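Side-chain contacts in putative enoyl-CoA hydratase (Streptomyces avermitilis, PDB 3GKB), which probably acts on acyl-CoA thioesters as an enoyl-CoA hydratase of the crotonase superfamily, although its substrate and reaction are not established: residues Q157-R162 / E170-A175; D259-P264 / R268-L273; Q96-L101 / A122-A127. All coordinates share one frame; numbering follows the deposited sequence.

Contact 1 (Q157-R162 / E170-A175); sequences QYLRGR and EVVLTA
Leu159 reaches from helix 155-163 to two successive valines of helix 165-174. Its CD1 methyl does most of the touching, lying 3.7 Å from Val171 CG1 and 3.9 Å from Val172 CG2, so one methyl meets both valines. The other branch is less engaged: CD2 comes to 4.1 Å from Val171 CG1 alone. The leucine and valine side chains cross obliquely, and the valines present different branches: at Val171 it is the methyl anti to the backbone N (chi1 167°), at Val172 the one anti to the carbonyl carbon. Trp188 packs against both Leu159 and Val171, and Phe178 of strand 178-179 adds to the buried apolar surroundings of Val171. In the last turn of the same helix, Thr174 OG1 donates to Glu170 O at 2.8 Å from above the carbonyl plane, while its backbone N approaches the same oxygen from the opposite face. Glu170 itself carries the helix to the subunit boundary, forming a salt bridge with Arg191 of a second subunit and a hydrogen bond with Tyr186 of its own chain. The arrangement is an apolar seam between two consecutive helices of a crotonase-type subunit, beside its oligomer interface.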
ATOM      1  N   GLN B 157       1.733  -9.548  11.075  1.00 14.94           N
ATOM      2  CA  GLN B 157       2.619  -8.416  10.868  1.00 14.85           C
ATOM      3  C   GLN B 157       3.124  -8.268   9.440  1.00 14.00           C
ATOM      4  O   GLN B 157       3.249  -7.127   8.937  1.00 13.46           O
ATOM      5  CB  GLN B 157       3.777  -8.453  11.865  1.00 14.20           C
ATOM      6  CG  GLN B 157       3.302  -8.588  13.333  1.00 16.07           C
ATOM      7  CD  GLN B 157       2.295  -7.494  13.713  1.00 15.75           C
ATOM      8  OE1 GLN B 157       2.623  -6.322  13.689  1.00 17.53           O
ATOM      9  NE2 GLN B 157       1.054  -7.880  13.994  1.00 16.59           N
ATOM     10  N   TYR B 158       3.412  -9.392   8.782  1.00 14.20           N
ATOM     11  CA  TYR B 158       3.801  -9.342   7.388  1.00 14.05           C
ATOM     12  C   TYR B 158       2.646  -8.777   6.547  1.00 14.22           C
ATOM     13  O   TYR B 158       2.859  -7.952   5.668  1.00 15.47           O
ATOM     14  CB  TYR B 158       4.241 -10.707   6.872  1.00 13.76           C
ATOM     15  CG  TYR B 158       5.364 -11.374   7.673  1.00 14.79           C
ATOM     16  CD1 TYR B 158       6.211 -10.641   8.528  1.00 16.00           C
ATOM     17  CD2 TYR B 158       5.561 -12.741   7.576  1.00 16.51           C
ATOM     18  CE1 TYR B 158       7.233 -11.267   9.227  1.00 17.86           C
ATOM     19  CE2 TYR B 158       6.542 -13.374   8.278  1.00 17.51           C
ATOM     20  CZ  TYR B 158       7.404 -12.649   9.083  1.00 18.28           C
ATOM     21  OH  TYR B 158       8.390 -13.327   9.778  1.00 17.45           O
ATOM     22  N   LEU B 159       1.431  -9.214   6.844  1.00 13.82           N
ATOM     23  CA  LEU B 159       0.236  -8.653   6.190  1.00 13.90           C
ATOM     24  C   LEU B 159       0.060  -7.203   6.544  1.00 13.78           C
ATOM     25  O   LEU B 159      -0.164  -6.381   5.651  1.00 13.94           O
ATOM     26  CB  LEU B 159      -1.023  -9.424   6.597  1.00 13.20           C
ATOM     27  CG  LEU B 159      -1.174 -10.784   5.876  1.00 13.87           C
ATOM     28  CD1 LEU B 159      -2.130 -11.701   6.642  1.00 14.16           C
ATOM     29  CD2 LEU B 159      -1.682 -10.578   4.428  1.00 14.21           C
ATOM     30  N   ARG B 160       0.126  -6.857   7.823  1.00 13.93           N
ATOM     31  CA  ARG B 160      -0.039  -5.440   8.148  1.00 15.20           C
ATOM     32  C   ARG B 160       0.879  -4.557   7.281  1.00 15.15           C
ATOM     33  O   ARG B 160       0.459  -3.519   6.726  1.00 15.48           O
ATOM     34  CB  ARG B 160       0.208  -5.145   9.616  1.00 15.11           C
ATOM     35  CG  ARG B 160      -0.201  -3.719   9.945  1.00 19.08           C
ATOM     36  CD  ARG B 160      -0.152  -3.375  11.379  1.00 21.18           C
ATOM     37  NE  ARG B 160      -0.870  -2.097  11.540  1.00 24.96           N
ATOM     38  CZ  ARG B 160      -1.691  -1.799  12.552  1.00 26.05           C
ATOM     39  NH1 ARG B 160      -1.894  -2.665  13.529  1.00 25.07           N
ATOM     40  NH2 ARG B 160      -2.290  -0.621  12.598  1.00 25.58           N
ATOM     41  N   GLY B 161       2.147  -4.953   7.200  1.00 14.01           N
ATOM     42  CA  GLY B 161       3.153  -4.169   6.480  1.00 14.71           C
ATOM     43  C   GLY B 161       2.939  -4.171   4.986  1.00 15.32           C
ATOM     44  O   GLY B 161       3.066  -3.120   4.358  1.00 17.51           O
ATOM     45  N   ARG B 162       2.559  -5.313   4.410  1.00 14.55           N
ATOM     46  CA  ARG B 162       2.437  -5.423   2.955  1.00 14.37           C
ATOM     47  C   ARG B 162       1.091  -4.992   2.388  1.00 14.66           C
ATOM     48  O   ARG B 162       1.052  -4.447   1.285  1.00 15.01           O
ATOM     49  CB  ARG B 162       2.732  -6.833   2.502  1.00 15.18           C
ATOM     50  CG  ARG B 162       4.228  -7.218   2.711  1.00 14.15           C
ATOM     51  CD  ARG B 162       4.589  -8.538   2.029  1.00 13.80           C
ATOM     52  NE  ARG B 162       4.712  -8.389   0.580  1.00 13.35           N
ATOM     53  CZ  ARG B 162       5.466  -9.151  -0.199  1.00 14.25           C
ATOM     54  NH1 ARG B 162       6.182 -10.139   0.328  1.00 17.53           N
ATOM     55  NH2 ARG B 162       5.516  -8.924  -1.525  1.00 15.74           N
ATOM     56  N   GLU B 170      -9.096  -8.509   6.983  1.00 12.93           N
ATOM     57  CA  GLU B 170      -9.868  -9.263   6.017  1.00 12.72           C
ATOM     58  C   GLU B 170      -9.199 -10.627   5.755  1.00 12.11           C
ATOM     59  O   GLU B 170      -9.868 -11.658   5.803  1.00 12.51           O
ATOM     60  CB  GLU B 170     -10.026  -8.491   4.703  1.00 11.88           C
ATOM     61  CG  GLU B 170     -10.810  -9.282   3.629  1.00 13.65           C
ATOM     62  CD  GLU B 170     -10.694  -8.672   2.219  1.00 13.62           C
ATOM     63  OE1 GLU B 170     -10.019  -7.635   2.037  1.00 14.05           O
ATOM     64  OE2 GLU B 170     -11.238  -9.281   1.296  1.00 15.49           O
ATOM     65  N   VAL B 171      -7.911 -10.633   5.457  1.00 11.72           N
ATOM     66  CA  VAL B 171      -7.234 -11.919   5.126  1.00 12.06           C
ATOM     67  C   VAL B 171      -7.346 -12.873   6.303  1.00 11.86           C
ATOM     68  O   VAL B 171      -7.705 -14.036   6.137  1.00 11.93           O
ATOM     69  CB  VAL B 171      -5.774 -11.714   4.672  1.00 12.40           C
ATOM     70  CG1 VAL B 171      -4.993 -13.043   4.645  1.00 11.54           C
ATOM     71  CG2 VAL B 171      -5.748 -11.052   3.284  1.00 11.67           C
ATOM     72  N   VAL B 172      -7.019 -12.386   7.496  1.00 12.46           N
ATOM     73  CA  VAL B 172      -6.977 -13.230   8.688  1.00 12.02           C
ATOM     74  C   VAL B 172      -8.369 -13.760   9.109  1.00 13.48           C
ATOM     75  O   VAL B 172      -8.516 -14.943   9.418  1.00 13.76           O
ATOM     76  CB  VAL B 172      -6.273 -12.476   9.822  1.00 13.42           C
ATOM     77  CG1 VAL B 172      -6.463 -13.164  11.163  1.00 14.24           C
ATOM     78  CG2 VAL B 172      -4.743 -12.314   9.452  1.00 12.93           C
ATOM     79  N   LEU B 173      -9.380 -12.895   9.077  1.00 12.40           N
ATOM     80  CA  LEU B 173     -10.687 -13.260   9.625  1.00 12.78           C
ATOM     81  C   LEU B 173     -11.583 -13.932   8.596  1.00 13.07           C
ATOM     82  O   LEU B 173     -12.336 -14.822   8.949  1.00 13.93           O
ATOM     83  CB  LEU B 173     -11.342 -12.044  10.288  1.00 12.62           C
ATOM     84  CG  LEU B 173     -10.679 -11.590  11.595  1.00 14.41           C
ATOM     85  CD1 LEU B 173     -11.326 -10.313  12.122  1.00 16.97           C
ATOM     86  CD2 LEU B 173     -10.696 -12.673  12.720  1.00 13.38           C
ATOM     87  N   THR B 174     -11.497 -13.566   7.313  1.00 13.40           N
ATOM     88  CA  THR B 174     -12.269 -14.303   6.296  1.00 13.76           C
ATOM     89  C   THR B 174     -11.651 -15.685   6.100  1.00 14.37           C
ATOM     90  O   THR B 174     -12.334 -16.641   5.748  1.00 13.46           O
ATOM     91  CB  THR B 174     -12.404 -13.601   4.924  1.00 14.15           C
ATOM     92  OG1 THR B 174     -11.146 -13.528   4.240  1.00 14.82           O
ATOM     93  CG2 THR B 174     -12.992 -12.228   5.074  1.00 13.91           C
ATOM     94  N   ALA B 175     -10.344 -15.769   6.313  1.00 16.05           N
ATOM     95  CA  ALA B 175      -9.589 -17.018   6.180  1.00 16.89           C
ATOM     96  C   ALA B 175      -9.781 -17.688   4.810  1.00 18.53           C
ATOM     97  O   ALA B 175      -9.615 -18.883   4.685  1.00 20.77           O
ATOM     98  CB  ALA B 175      -9.934 -18.003   7.311  1.00 17.80           C
TER

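Contact 2 (D259-P264 / R268-L273); sequences DGAQTP and RDLEGL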
ATOM      1  N   ASP B 259     -10.960 -35.708   9.898  1.00 22.87           N
ATOM      2  CA  ASP B 259     -11.723 -35.511   8.680  1.00 23.25           C
ATOM      3  C   ASP B 259     -10.867 -35.374   7.409  1.00 22.14           C
ATOM      4  O   ASP B 259     -11.399 -35.082   6.341  1.00 22.32           O
ATOM      5  CB  ASP B 259     -12.653 -34.293   8.843  1.00 23.77           C
ATOM      6  CG  ASP B 259     -13.824 -34.570   9.774  1.00 28.67           C
ATOM      7  OD1 ASP B 259     -13.943 -35.712  10.295  1.00 33.24           O
ATOM      8  OD2 ASP B 259     -14.644 -33.651   9.974  1.00 34.08           O
ATOM      9  N   GLY B 260      -9.560 -35.600   7.518  1.00 21.25           N
ATOM     10  CA  GLY B 260      -8.707 -35.643   6.347  1.00 20.18           C
ATOM     11  C   GLY B 260      -7.734 -34.506   6.130  1.00 20.22           C
ATOM     12  O   GLY B 260      -7.124 -34.440   5.058  1.00 19.10           O
ATOM     13  N   ALA B 261      -7.567 -33.597   7.105  1.00 19.64           N
ATOM     14  CA  ALA B 261      -6.508 -32.599   6.947  1.00 19.72           C
ATOM     15  C   ALA B 261      -5.162 -33.330   6.769  1.00 19.98           C
ATOM     16  O   ALA B 261      -4.961 -34.437   7.277  1.00 20.79           O
ATOM     17  CB  ALA B 261      -6.481 -31.586   8.127  1.00 19.15           C
ATOM     18  N   GLN B 262      -4.267 -32.720   6.000  1.00 20.37           N
ATOM     19  CA  GLN B 262      -2.919 -33.219   5.793  1.00 20.72           C
ATOM     20  C   GLN B 262      -2.902 -34.422   4.851  1.00 20.53           C
ATOM     21  O   GLN B 262      -1.926 -35.159   4.783  1.00 20.31           O
ATOM     22  CB  GLN B 262      -2.184 -33.456   7.128  1.00 21.09           C
ATOM     23  CG  GLN B 262      -2.197 -32.175   7.972  1.00 22.36           C
ATOM     24  CD  GLN B 262      -1.177 -32.073   9.113  1.00 20.53           C
ATOM     25  OE1 GLN B 262      -0.995 -30.980   9.638  1.00 19.54           O
ATOM     26  NE2 GLN B 262      -0.538 -33.180   9.510  1.00 19.73           N
ATOM     27  N   THR B 263      -4.002 -34.580   4.118  1.00 20.77           N
ATOM     28  CA  THR B 263      -4.078 -35.425   2.943  1.00 20.45           C
ATOM     29  C   THR B 263      -4.400 -34.525   1.767  1.00 20.12           C
ATOM     30  O   THR B 263      -5.033 -33.491   1.933  1.00 17.77           O
ATOM     31  CB  THR B 263      -5.190 -36.482   3.073  1.00 20.29           C
ATOM     32  OG1 THR B 263      -6.479 -35.866   2.942  1.00 19.81           O
ATOM     33  CG2 THR B 263      -5.096 -37.183   4.406  1.00 22.37           C
ATOM     34  N   PRO B 264      -3.999 -34.923   0.555  1.00 19.89           N
ATOM     35  CA  PRO B 264      -4.261 -34.072  -0.618  1.00 20.38           C
ATOM     36  C   PRO B 264      -5.720 -33.705  -0.805  1.00 20.31           C
ATOM     37  O   PRO B 264      -6.048 -32.520  -1.050  1.00 21.84           O
ATOM     38  CB  PRO B 264      -3.749 -34.922  -1.773  1.00 20.50           C
ATOM     39  CG  PRO B 264      -2.646 -35.708  -1.138  1.00 20.57           C
ATOM     40  CD  PRO B 264      -3.175 -36.095   0.204  1.00 20.66           C
ATOM     41  N   ARG B 268      -7.124 -29.699  -0.314  1.00 18.89           N
ATOM     42  CA  ARG B 268      -7.481 -28.988  -1.528  1.00 19.81           C
ATOM     43  C   ARG B 268      -8.441 -27.809  -1.222  1.00 19.35           C
ATOM     44  O   ARG B 268      -8.203 -26.681  -1.658  1.00 19.72           O
ATOM     45  CB  ARG B 268      -8.100 -29.933  -2.563  1.00 19.89           C
ATOM     46  CG  ARG B 268      -8.455 -29.234  -3.905  1.00 23.94           C
ATOM     47  CD  ARG B 268      -8.628 -30.253  -5.058  1.00 27.15           C
ATOM     48  NE  ARG B 268      -7.461 -31.131  -5.131  1.00 31.08           N
ATOM     49  CZ  ARG B 268      -7.475 -32.463  -5.047  1.00 35.30           C
ATOM     50  NH1 ARG B 268      -8.607 -33.157  -4.947  1.00 37.37           N
ATOM     51  NH2 ARG B 268      -6.327 -33.125  -5.097  1.00 37.13           N
ATOM     52  N   ASP B 269      -9.486 -28.094  -0.435  1.00 19.02           N
ATOM     53  CA  ASP B 269     -10.398 -27.074   0.072  1.00 18.53           C
ATOM     54  C   ASP B 269     -10.376 -27.123   1.592  1.00 17.92           C
ATOM     55  O   ASP B 269     -11.389 -27.406   2.243  1.00 17.14           O
ATOM     56  CB  ASP B 269     -11.841 -27.300  -0.467  1.00 19.06           C
ATOM     57  CG  ASP B 269     -12.855 -26.222  -0.001  1.00 21.83           C
ATOM     58  OD1 ASP B 269     -12.458 -25.127   0.499  1.00 21.88           O
ATOM     59  OD2 ASP B 269     -14.082 -26.480  -0.156  1.00 22.09           O
ATOM     60  N   LEU B 270      -9.214 -26.827   2.168  1.00 17.04           N
ATOM     61  CA  LEU B 270      -9.081 -26.875   3.622  1.00 16.61           C
ATOM     62  C   LEU B 270     -10.067 -25.932   4.318  1.00 15.60           C
ATOM     63  O   LEU B 270     -10.516 -26.218   5.443  1.00 14.42           O
ATOM     64  CB  LEU B 270      -7.626 -26.606   4.057  1.00 16.20           C
ATOM     65  CG  LEU B 270      -7.261 -26.796   5.524  1.00 17.01           C
ATOM     66  CD1 LEU B 270      -7.511 -28.267   5.967  1.00 15.81           C
ATOM     67  CD2 LEU B 270      -5.810 -26.375   5.779  1.00 17.87           C
ATOM     68  N   GLU B 271     -10.394 -24.800   3.678  1.00 16.28           N
ATOM     69  CA  GLU B 271     -11.291 -23.805   4.285  1.00 15.93           C
ATOM     70  C   GLU B 271     -12.637 -24.442   4.483  1.00 16.28           C
ATOM     71  O   GLU B 271     -13.181 -24.428   5.595  1.00 15.13           O
ATOM     72  CB  GLU B 271     -11.417 -22.541   3.418  1.00 15.70           C
ATOM     73  CG  GLU B 271     -10.137 -21.725   3.310  1.00 16.02           C
ATOM     74  CD  GLU B 271      -9.063 -22.292   2.347  1.00 17.93           C
ATOM     75  OE1 GLU B 271      -9.378 -23.173   1.503  1.00 20.00           O
ATOM     76  OE2 GLU B 271      -7.881 -21.840   2.438  1.00 19.43           O
ATOM     77  N   GLY B 272     -13.151 -25.055   3.418  1.00 16.86           N
ATOM     78  CA  GLY B 272     -14.416 -25.808   3.487  1.00 17.63           C
ATOM     79  C   GLY B 272     -14.409 -26.944   4.517  1.00 18.11           C
ATOM     80  O   GLY B 272     -15.357 -27.116   5.293  1.00 18.83           O
ATOM     81  N   LEU B 273     -13.333 -27.718   4.538  1.00 17.37           N
ATOM     82  CA  LEU B 273     -13.199 -28.810   5.487  1.00 16.58           C
ATOM     83  C   LEU B 273     -13.261 -28.304   6.922  1.00 16.91           C
ATOM     84  O   LEU B 273     -14.001 -28.841   7.762  1.00 13.94           O
ATOM     85  CB  LEU B 273     -11.897 -29.572   5.223  1.00 17.09           C
ATOM     86  CG  LEU B 273     -11.588 -30.754   6.138  1.00 20.06           C
ATOM     87  CD1 LEU B 273     -12.803 -31.691   6.203  1.00 25.79           C
ATOM     88  CD2 LEU B 273     -10.393 -31.504   5.619  1.00 22.27           C
TER
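Arg268 closes the short helix 264-268 onto Pro264: its backbone N makes the weak i to i+4 hydrogen bond to Pro264 O, 3.1 Å long and bent to 130° at the hydrogen. The same oxygen lies 3.6 Å from Arg268 CB. With the chain bent at chi3 (-52°), one guanidinium face lies loosely over Pro264 O, 4.1 Å off and displaced toward the rim; the firm polar partner is Glu64, which forms a salt bridge with NE. Asp269 makes no contact with 259-264 but starts the next helix as its N-cap, with OD1 accepting from Gly272 N at 3.0 Å; the donor stands well above the carboxylate plane. Leu270 then packs CD1 against Ala261 CB, 4.1 Å away, in the buried part of the contact. Leu273 spreads its two methyls along the loop: CD1 is 3.7 Å from Asp259 CB, and CD2 is 3.8 Å from Ala261 N.

The loop against which these leucines pack is tightly folded. Gly260, with positive phi, is the C-prime residue of the Schellman motif that ends helix 248-258, and it opens a type II turn running to Thr263. Thr263 OG1 donates at 2.6 Å to Gly260 O, in the carbonyl plane on a lone pair, and also caps the short helix 264-268 through Gly266 N.

Leu270 and Leu273 thus lay the first turn of helix 270-280 against the linker that follows helix 248-258, with helix 264-268 making the reversal between them; Gln262 ties the turn to Met72, and Glu271 joins the helix to Arg118 of strand 116-118 through a salt bridge.

Contact 3 (Q96-L101 / A122-A127); sequences QAVGEL and AEFVAA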
ATOM      1  N   GLN B  96       7.524 -17.928  14.454  1.00 15.59           N
ATOM      2  CA  GLN B  96       8.033 -16.680  13.895  1.00 14.96           C
ATOM      3  C   GLN B  96       9.492 -16.817  13.478  1.00 15.96           C
ATOM      4  O   GLN B  96       9.922 -16.157  12.549  1.00 15.38           O
ATOM      5  CB  GLN B  96       7.881 -15.544  14.906  1.00 14.77           C
ATOM      6  CG  GLN B  96       6.419 -15.219  15.247  1.00 14.42           C
ATOM      7  CD  GLN B  96       6.273 -14.286  16.446  1.00 15.90           C
ATOM      8  OE1 GLN B  96       7.185 -14.185  17.291  1.00 16.14           O
ATOM      9  NE2 GLN B  96       5.116 -13.617  16.546  1.00 14.66           N
ATOM     10  N   ALA B  97      10.243 -17.716  14.125  1.00 15.28           N
ATOM     11  CA  ALA B  97      11.666 -17.880  13.805  1.00 16.83           C
ATOM     12  C   ALA B  97      11.918 -18.273  12.348  1.00 17.31           C
ATOM     13  O   ALA B  97      12.947 -17.875  11.803  1.00 17.77           O
ATOM     14  CB  ALA B  97      12.316 -18.892  14.733  1.00 17.05           C
ATOM     15  N   VAL B  98      10.980 -18.983  11.708  1.00 17.85           N
ATOM     16  CA  VAL B  98      11.114 -19.355  10.284  1.00 17.89           C
ATOM     17  C   VAL B  98      11.094 -18.118   9.379  1.00 17.60           C
ATOM     18  O   VAL B  98      12.056 -17.824   8.644  1.00 15.74           O
ATOM     19  CB  VAL B  98       9.967 -20.314   9.836  1.00 17.97           C
ATOM     20  CG1 VAL B  98      10.079 -20.646   8.338  1.00 18.80           C
ATOM     21  CG2 VAL B  98       9.920 -21.546  10.732  1.00 21.24           C
ATOM     22  N   GLY B  99       9.989 -17.362   9.436  1.00 16.58           N
ATOM     23  CA  GLY B  99       9.907 -16.123   8.660  1.00 16.28           C
ATOM     24  C   GLY B  99      10.992 -15.110   9.024  1.00 16.22           C
ATOM     25  O   GLY B  99      11.550 -14.437   8.158  1.00 16.63           O
ATOM     26  N   GLU B 100      11.333 -15.015  10.297  1.00 16.27           N
ATOM     27  CA  GLU B 100      12.371 -14.081  10.705  1.00 17.03           C
ATOM     28  C   GLU B 100      13.743 -14.461  10.166  1.00 17.09           C
ATOM     29  O   GLU B 100      14.519 -13.589   9.798  1.00 17.38           O
ATOM     30  CB  GLU B 100      12.363 -13.875  12.229  1.00 17.57           C
ATOM     31  CG  GLU B 100      11.101 -13.117  12.687  1.00 18.25           C
ATOM     32  CD  GLU B 100      10.941 -11.783  11.979  1.00 18.47           C
ATOM     33  OE1 GLU B 100      11.673 -10.808  12.295  1.00 16.79           O
ATOM     34  OE2 GLU B 100      10.086 -11.720  11.069  1.00 18.05           O
ATOM     35  N   LEU B 101      14.042 -15.760  10.062  1.00 17.70           N
ATOM     36  CA  LEU B 101      15.310 -16.186   9.416  1.00 18.26           C
ATOM     37  C   LEU B 101      15.325 -15.743   7.939  1.00 17.66           C
ATOM     38  O   LEU B 101      16.274 -15.129   7.463  1.00 17.35           O
ATOM     39  CB  LEU B 101      15.452 -17.691   9.538  1.00 18.53           C
ATOM     40  CG  LEU B 101      16.768 -18.334   9.095  1.00 22.41           C
ATOM     41  CD1 LEU B 101      17.926 -17.810   9.916  1.00 23.69           C
ATOM     42  CD2 LEU B 101      16.575 -19.834   9.235  1.00 25.67           C
ATOM     43  N   ALA B 122       1.939 -19.582   4.148  1.00 14.15           N
ATOM     44  CA  ALA B 122       1.661 -18.239   3.596  1.00 13.97           C
ATOM     45  C   ALA B 122       2.581 -17.205   4.238  1.00 14.57           C
ATOM     46  O   ALA B 122       2.989 -16.219   3.600  1.00 14.34           O
ATOM     47  CB  ALA B 122       0.197 -17.848   3.806  1.00 14.39           C
ATOM     48  N   GLU B 123       2.909 -17.426   5.506  1.00 14.85           N
ATOM     49  CA  GLU B 123       3.885 -16.604   6.226  1.00 15.96           C
ATOM     50  C   GLU B 123       5.260 -16.667   5.563  1.00 16.17           C
ATOM     51  O   GLU B 123       5.912 -15.636   5.399  1.00 15.51           O
ATOM     52  CB  GLU B 123       3.945 -16.999   7.723  1.00 16.14           C
ATOM     53  CG  GLU B 123       2.605 -16.718   8.453  1.00 19.86           C
ATOM     54  CD  GLU B 123       2.482 -17.262   9.910  1.00 21.69           C
ATOM     55  OE1 GLU B 123       2.020 -16.508  10.782  1.00 20.68           O
ATOM     56  OE2 GLU B 123       2.813 -18.438  10.169  1.00 23.74           O
ATOM     57  N   PHE B 124       5.665 -17.884   5.176  1.00 15.78           N
ATOM     58  CA  PHE B 124       6.941 -18.172   4.494  1.00 15.58           C
ATOM     59  C   PHE B 124       6.996 -17.394   3.188  1.00 15.11           C
ATOM     60  O   PHE B 124       7.954 -16.627   2.928  1.00 14.21           O
ATOM     61  CB  PHE B 124       7.010 -19.701   4.272  1.00 15.64           C
ATOM     62  CG  PHE B 124       8.312 -20.216   3.761  1.00 16.80           C
ATOM     63  CD1 PHE B 124       9.029 -21.138   4.518  1.00 18.21           C
ATOM     64  CD2 PHE B 124       8.795 -19.876   2.508  1.00 18.77           C
ATOM     65  CE1 PHE B 124      10.208 -21.655   4.080  1.00 19.60           C
ATOM     66  CE2 PHE B 124      10.022 -20.423   2.061  1.00 20.20           C
ATOM     67  CZ  PHE B 124      10.704 -21.299   2.855  1.00 19.28           C
ATOM     68  N   VAL B 125       5.909 -17.485   2.408  1.00 14.85           N
ATOM     69  CA  VAL B 125       5.822 -16.752   1.140  1.00 14.09           C
ATOM     70  C   VAL B 125       5.996 -15.252   1.358  1.00 13.90           C
ATOM     71  O   VAL B 125       6.761 -14.615   0.616  1.00 13.87           O
ATOM     72  CB  VAL B 125       4.504 -17.049   0.378  1.00 14.19           C
ATOM     73  CG1 VAL B 125       4.345 -16.112  -0.872  1.00 14.58           C
ATOM     74  CG2 VAL B 125       4.429 -18.547  -0.021  1.00 13.27           C
ATOM     75  N   ALA B 126       5.304 -14.684   2.355  1.00 13.91           N
ATOM     76  CA  ALA B 126       5.291 -13.214   2.551  1.00 14.03           C
ATOM     77  C   ALA B 126       6.608 -12.686   3.119  1.00 13.38           C
ATOM     78  O   ALA B 126       6.919 -11.514   2.980  1.00 13.64           O
ATOM     79  CB  ALA B 126       4.138 -12.816   3.470  1.00 14.42           C
ATOM     80  N   ALA B 127       7.398 -13.566   3.724  1.00 14.33           N
ATOM     81  CA  ALA B 127       8.637 -13.177   4.433  1.00 14.34           C
ATOM     82  C   ALA B 127       9.823 -12.968   3.472  1.00 14.12           C
ATOM     83  O   ALA B 127      10.763 -12.224   3.780  1.00 13.75           O
ATOM     84  CB  ALA B 127       9.012 -14.241   5.452  1.00 14.37           C
TER
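Val98 and Phe124 meet with their side chains at about a right angle, CG1 of the valine lying 4.0 Å from CD1 of the ring in an oblique approach. CG1 is the methyl anti to the backbone N at Val98 (chi1 178°), and Phe124 likewise extends away from its own backbone N, with chi1 -172°. The ring also makes an edge-to-face stack with Phe58 of strand 55-60. One residue on in the first helix and three on in the second, Gly99 and Ala127 bring the backbones to their nearest approach. At Gly99 the backbone itself forms the surface, and the Ala127 methyl presses onto it, CB lying 3.7 Å from Gly99 O and 3.8 Å from Gly99 CA. With no side chain from the glycine in the way, the CA atoms of this pair are 5.3 Å apart. Contacts across the pair are purely van der Waals. In the same helix as Ala127, Glu123 turns its OE1 to the backbone N atoms of Gly153 and Gly155. A glycerol, probably from the crystallisation liquor, accompanies the C-terminal end of helix 120-127 through Ala126 O. This close glycine-alanine contact joins helix 96-103 to the buried helix 120-127, the helix whose N-terminal end in crotonase-fold enzymes generally contributes to the oxyanion hole.

Followed from the N terminus, the three contacts come in series, none nesting in or crossing another. Contact 3 closes first, over 20 residues holding strands 108-113 and 116-118, and brings helices 96-103 and 120-127 together near the centre of the chain. Contact 1 spans only seven residues, pairing the helices 155-163 and 165-174, and it touches contact 3: Tyr158 OH probably bonds to Glu100 OE2 at 2.7 Å, and Arg162 NH1 to Ala126 O at 3.1 Å. Contact 2 closes a three-residue gap in the C-terminal helices and meets contact 1 where Ala175 packs on Glu271. Contacts 2 and 3 stay about 9 Å apart at their nearest atoms, so contact 1 bridges core and C-terminal region.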